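Local coordinates for probable O-methyltransferase (Mycobacterium tuberculosis, PDB 6JCL) that catalyses the metal-dependent transfer of a methyl group from S-adenosyl-L-methionine to a hydroxyl of catechol-like compounds, working as a homodimer, at the interface of chains A and B. Coordinates in Å, arbitrary orientation; residue numbers count along the deposited sequence, not the author numbering. Chains: chain A/B, Probable O-methyltransferase.

Both contacts belong to the two-fold interface of the homodimer, and their C-alpha centres lie about 27 Å apart. They have no residue in common. In contact 1 the N-terminal arm and helix 9-21 of chain B lie on the 3-10 helix 169-174 of chain A, with A:Trp211 beside it; in contact 2 the ends of the two helices 46-58 meet near the symmetry axis. Strand 212-219 of chain A links the two regions, since it begins just after A:Trp211 and carries A:Leu218 near its other end. Each recurs with the chains exchanged, so the two N-terminal arms reach over opposite partners while an apolar seam packs between them.

Contact 1: the interface of chains A and B. Residues chain A 171, 173-174, 211; chain B 7, 11-12, 15.
This mainly apolar part of the homodimer interface helps hold the subunits together: the N-terminal arm and helix 9-21 of chain B lie over the 3-10 helix 169-174 of chain A, and the two-fold twin does the same with chains exchanged. A:Leu174 is the central knob. Its branched end spreads over helix 9-21, with CD2 packed tightly on CG2 of B:Val12 at 3.5 Å and also against CB of B:Asp11, while CD1 turns toward CB and CG of B:Phe15. The flexible, forked leucine suits this place because its two methyls can serve neighbouring turns of one helix. B:Val12 is compact and beta-branched: CG2, beside its own backbone N, faces A:Leu174 and CZ2 of A:Trp211 (3.8 Å), whereas CG1, anti to that N (chi1 168°), reaches toward A:Ile173. The delta-methyl CD1 of A:Ile173 meets the CD2 side of the B:Phe15 ring at 4.1 Å, a looser contact. B:Asp11 contributes its CB here, its carboxylate pointing away from A:Leu174. A:Gly171 has a positive phi of 82°, easy for glycine, and its lack of a side chain probably lets its main chain lie close to both the A:Trp211 indole and the arm. The rigid ring of B:Pro7 rests there, its CB 3.4 Å from the carbonyl O of A:Gly171, and the carbonyl carbon of B:Pro7 lies in plane at the edge of the A:Trp211 indole.

Contact 2: the interface of chains A and B. Residues chain A 58-59, 161, 218; chain B 57-59.
In both A:Ile59 and B:Ile59 the CG1 branch sits between the backbone N and the carbonyl carbon (chi1 72° in each), which puts CG2 anti to the carbonyl carbon and turns this short methyl toward the other subunit. The site is the central apolar seam of the dimer in this cation-dependent O-methyltransferase, a member of the class I-like SAM-binding superfamily, and it joins the C-terminal ends of the two helices 46-58. The two isoleucines face each other through their CG2 methyls, 4.1 Å apart, near the two-fold axis. Each CG2 also covers the last residue of the opposing helix: that of A:Ile59 lies 3.6 Å from the carbonyl O of B:Ala58 and close to its CB, and that of B:Ile59 makes the matching approach to A:Ala58, with its CG2 3.9 Å from the alanine CB. A beta-branched residue suits this position because one methyl can face the partner while the longer CG1 arm extends in another direction.

The small methyl of alanine probably lets each helix end come close to the other and to strands 160-165 and 212-219 of the partner chain. CB of B:Ala58 is directed mainly at CG2 of A:Val161, with CG2 of A:Ile59 on one flank and CD2 of A:Leu218 on another. From strand 160-165, A:Val161 offers CG2, the branch beside its backbone N, at 3.6 Å from CB of B:Ala58. A:Leu218, on strand 212-219, lays its two methyls side by side along the last turn of the helix: CD2 on CB of B:Ala58 at 3.7 Å, CD1 one step back, over N of B:Ala58 and toward CA of B:Gly57. Having no side chain, B:Gly57 lets the leucine lie directly on the main chain, where CD1 of A:Leu218 comes within 3.9 Å of the carbonyl carbon C of B:Gly57.

Contact 1: the interface of chains A and B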
ATOM      1  N   GLY A 171      -4.390 -18.238   2.326  1.00 16.46           N
ATOM      2  CA  GLY A 171      -3.349 -19.173   1.972  1.00 17.01           C
ATOM      3  C   GLY A 171      -3.771 -20.228   0.981  1.00 19.90           C
ATOM      4  O   GLY A 171      -2.952 -21.088   0.635  1.00 20.07           O
ATOM      5  N   ILE A 173      -4.080 -20.139  -2.062  1.00 17.66           N
ATOM      6  CA  ILE A 173      -3.303 -20.126  -3.295  1.00 21.08           C
ATOM      7  C   ILE A 173      -2.192 -21.160  -3.267  1.00 26.83           C
ATOM      8  O   ILE A 173      -1.645 -21.496  -4.319  1.00 23.20           O
ATOM      9  CB  ILE A 173      -2.700 -18.730  -3.576  1.00 18.35           C
ATOM     10  CG1 ILE A 173      -1.865 -18.245  -2.392  1.00 16.69           C
ATOM     11  CG2 ILE A 173      -3.797 -17.701  -3.905  1.00 17.56           C
ATOM     12  CD1 ILE A 173      -0.926 -17.046  -2.765  1.00 19.13           C
ATOM     13  N   LEU A 174      -1.871 -21.707  -2.093  1.00 18.58           N
ATOM     14  CA  LEU A 174      -0.869 -22.768  -1.977  1.00 19.49           C
ATOM     15  C   LEU A 174      -1.495 -24.159  -1.936  1.00 25.70           C
ATOM     16  O   LEU A 174      -0.764 -25.154  -1.937  1.00 28.04           O
ATOM     17  CB  LEU A 174      -0.013 -22.566  -0.722  1.00 27.61           C
ATOM     18  CG  LEU A 174       1.156 -21.571  -0.798  1.00 33.59           C
ATOM     19  CD1 LEU A 174       0.852 -20.392  -1.672  1.00 33.23           C
ATOM     20  CD2 LEU A 174       1.581 -21.132   0.593  1.00 30.66           C
ATOM     21  N   TRP A 211      -7.709 -13.291   6.676  1.00 15.26           N
ATOM     22  CA  TRP A 211      -6.392 -13.343   6.030  1.00 15.05           C
ATOM     23  C   TRP A 211      -6.564 -13.328   4.515  1.00 15.15           C
ATOM     24  O   TRP A 211      -7.112 -14.269   3.928  1.00 15.97           O
ATOM     25  CB  TRP A 211      -5.638 -14.584   6.513  1.00 15.60           C
ATOM     26  CG  TRP A 211      -4.319 -14.852   5.837  1.00 17.68           C
ATOM     27  CD1 TRP A 211      -3.500 -13.944   5.197  1.00 16.57           C
ATOM     28  CD2 TRP A 211      -3.667 -16.121   5.753  1.00 16.24           C
ATOM     29  NE1 TRP A 211      -2.381 -14.601   4.703  1.00 15.48           N
ATOM     30  CE2 TRP A 211      -2.467 -15.931   5.032  1.00 16.03           C
ATOM     31  CE3 TRP A 211      -3.986 -17.409   6.217  1.00 19.79           C
ATOM     32  CZ2 TRP A 211      -1.580 -16.983   4.760  1.00 18.08           C
ATOM     33  CZ3 TRP A 211      -3.107 -18.460   5.941  1.00 18.93           C
ATOM     34  CH2 TRP A 211      -1.915 -18.238   5.219  1.00 19.89           C
TER
ATOM     35  N   PRO B   7      -1.284 -24.121   4.948  1.00 32.02           N
ATOM     36  CA  PRO B   7      -0.469 -22.993   4.482  1.00 30.49           C
ATOM     37  C   PRO B   7      -0.461 -21.907   5.540  1.00 27.80           C
ATOM     38  O   PRO B   7      -1.451 -21.693   6.237  1.00 28.24           O
ATOM     39  CB  PRO B   7      -1.183 -22.542   3.200  1.00 32.54           C
ATOM     40  CG  PRO B   7      -1.863 -23.765   2.711  1.00 36.11           C
ATOM     41  CD  PRO B   7      -2.328 -24.463   3.963  1.00 33.55           C
ATOM     42  N   ASP B  11       5.021 -19.271   4.374  1.00 19.94           N
ATOM     43  CA  ASP B  11       5.017 -20.078   3.150  1.00 20.58           C
ATOM     44  C   ASP B  11       4.476 -19.280   1.968  1.00 20.16           C
ATOM     45  O   ASP B  11       5.016 -19.350   0.855  1.00 21.17           O
ATOM     46  CB  ASP B  11       4.175 -21.353   3.332  1.00 24.54           C
ATOM     47  CG  ASP B  11       4.775 -22.326   4.339  1.00 39.09           C
ATOM     48  OD1 ASP B  11       6.012 -22.361   4.489  1.00 37.91           O
ATOM     49  OD2 ASP B  11       3.993 -23.054   4.981  1.00 44.34           O
ATOM     50  N   VAL B  12       3.396 -18.527   2.189  1.00 20.99           N
ATOM     51  CA  VAL B  12       2.850 -17.693   1.117  1.00 18.73           C
ATOM     52  C   VAL B  12       3.893 -16.664   0.679  1.00 18.30           C
ATOM     53  O   VAL B  12       4.100 -16.441  -0.521  1.00 20.33           O
ATOM     54  CB  VAL B  12       1.533 -17.028   1.575  1.00 20.51           C
ATOM     55  CG1 VAL B  12       1.090 -15.919   0.584  1.00 19.02           C
ATOM     56  CG2 VAL B  12       0.441 -18.075   1.728  1.00 20.63           C
ATOM     57  N   PHE B  15       6.372 -18.086  -1.692  1.00 20.30           N
ATOM     58  CA  PHE B  15       5.785 -18.176  -3.020  1.00 20.65           C
ATOM     59  C   PHE B  15       5.762 -16.812  -3.703  1.00 20.06           C
ATOM     60  O   PHE B  15       6.098 -16.701  -4.889  1.00 20.61           O
ATOM     61  CB  PHE B  15       4.372 -18.764  -2.919  1.00 21.20           C
ATOM     62  CG  PHE B  15       3.608 -18.724  -4.216  1.00 21.03           C
ATOM     63  CD1 PHE B  15       3.823 -19.674  -5.196  1.00 23.29           C
ATOM     64  CD2 PHE B  15       2.707 -17.696  -4.462  1.00 20.37           C
ATOM     65  CE1 PHE B  15       3.126 -19.631  -6.395  1.00 23.49           C
ATOM     66  CE2 PHE B  15       2.009 -17.640  -5.657  1.00 20.82           C
ATOM     67  CZ  PHE B  15       2.222 -18.605  -6.627  1.00 21.92           C
TER

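Contact 2: the interface of chains A and B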
ATOM      1  N   ALA A  58      -2.123  10.166  -3.778  1.00 20.57           N
ATOM      2  CA  ALA A  58      -0.666  10.216  -3.844  1.00 21.30           C
ATOM      3  C   ALA A  58      -0.174  10.367  -5.278  1.00 21.82           C
ATOM      4  O   ALA A  58       0.805  11.079  -5.529  1.00 23.24           O
ATOM      5  CB  ALA A  58      -0.067   8.953  -3.220  1.00 23.74           C
ATOM      6  N   ILE A  59      -0.813   9.674  -6.229  1.00 21.23           N
ATOM      7  CA  ILE A  59      -0.354   9.761  -7.618  1.00 21.97           C
ATOM      8  C   ILE A  59      -1.107  10.853  -8.375  1.00 25.33           C
ATOM      9  O   ILE A  59      -0.902  11.043  -9.580  1.00 24.72           O
ATOM     10  CB  ILE A  59      -0.480   8.411  -8.342  1.00 21.27           C
ATOM     11  CG1 ILE A  59      -1.952   8.108  -8.624  1.00 20.72           C
ATOM     12  CG2 ILE A  59       0.173   7.285  -7.508  1.00 20.43           C
ATOM     13  CD1 ILE A  59      -2.163   6.816  -9.449  1.00 24.42           C
ATOM     14  N   VAL A 161      -0.935   2.658 -11.802  1.00 19.56           N
ATOM     15  CA  VAL A 161      -0.990   1.674 -10.722  1.00 20.13           C
ATOM     16  C   VAL A 161      -2.164   0.741 -10.973  1.00 20.07           C
ATOM     17  O   VAL A 161      -3.272   1.203 -11.271  1.00 18.23           O
ATOM     18  CB  VAL A 161      -1.144   2.366  -9.356  1.00 18.15           C
ATOM     19  CG1 VAL A 161      -1.245   1.335  -8.232  1.00 17.24           C
ATOM     20  CG2 VAL A 161       0.027   3.324  -9.103  1.00 18.86           C
ATOM     21  N   LEU A 218       3.001  -1.684 -11.103  1.00 19.25           N
ATOM     22  CA  LEU A 218       3.171  -0.512 -11.950  1.00 23.38           C
ATOM     23  C   LEU A 218       3.183  -0.956 -13.397  1.00 24.86           C
ATOM     24  O   LEU A 218       3.789  -1.979 -13.730  1.00 21.46           O
ATOM     25  CB  LEU A 218       4.469   0.219 -11.628  1.00 25.05           C
ATOM     26  CG  LEU A 218       4.529   0.884 -10.256  1.00 27.56           C
ATOM     27  CD1 LEU A 218       5.788   1.740 -10.165  1.00 27.73           C
ATOM     28  CD2 LEU A 218       3.297   1.741  -9.970  1.00 25.41           C
TER
ATOM     29  N   GLY B  57       8.022   4.691  -7.149  1.00 20.35           N
ATOM     30  CA  GLY B  57       7.856   4.803  -8.586  1.00 21.49           C
ATOM     31  C   GLY B  57       6.505   5.371  -8.989  1.00 21.79           C
ATOM     32  O   GLY B  57       6.415   6.165  -9.927  1.00 23.23           O
ATOM     33  N   ALA B  58       5.441   4.985  -8.280  1.00 20.94           N
ATOM     34  CA  ALA B  58       4.102   5.437  -8.646  1.00 24.01           C
ATOM     35  C   ALA B  58       3.968   6.950  -8.525  1.00 21.87           C
ATOM     36  O   ALA B  58       3.306   7.591  -9.344  1.00 23.44           O
ATOM     37  CB  ALA B  58       3.055   4.750  -7.771  1.00 23.37           C
ATOM     38  N   ILE B  59       4.548   7.531  -7.477  1.00 21.37           N
ATOM     39  CA  ILE B  59       4.392   8.961  -7.268  1.00 22.00           C
ATOM     40  C   ILE B  59       5.534   9.731  -7.928  1.00 23.08           C
ATOM     41  O   ILE B  59       5.601  10.958  -7.810  1.00 23.79           O
ATOM     42  CB  ILE B  59       4.297   9.298  -5.768  1.00 21.30           C
ATOM     43  CG1 ILE B  59       5.659   9.124  -5.091  1.00 21.95           C
ATOM     44  CG2 ILE B  59       3.284   8.402  -5.088  1.00 21.72           C
ATOM     45  CD1 ILE B  59       5.661   9.513  -3.600  1.00 22.42           C
TER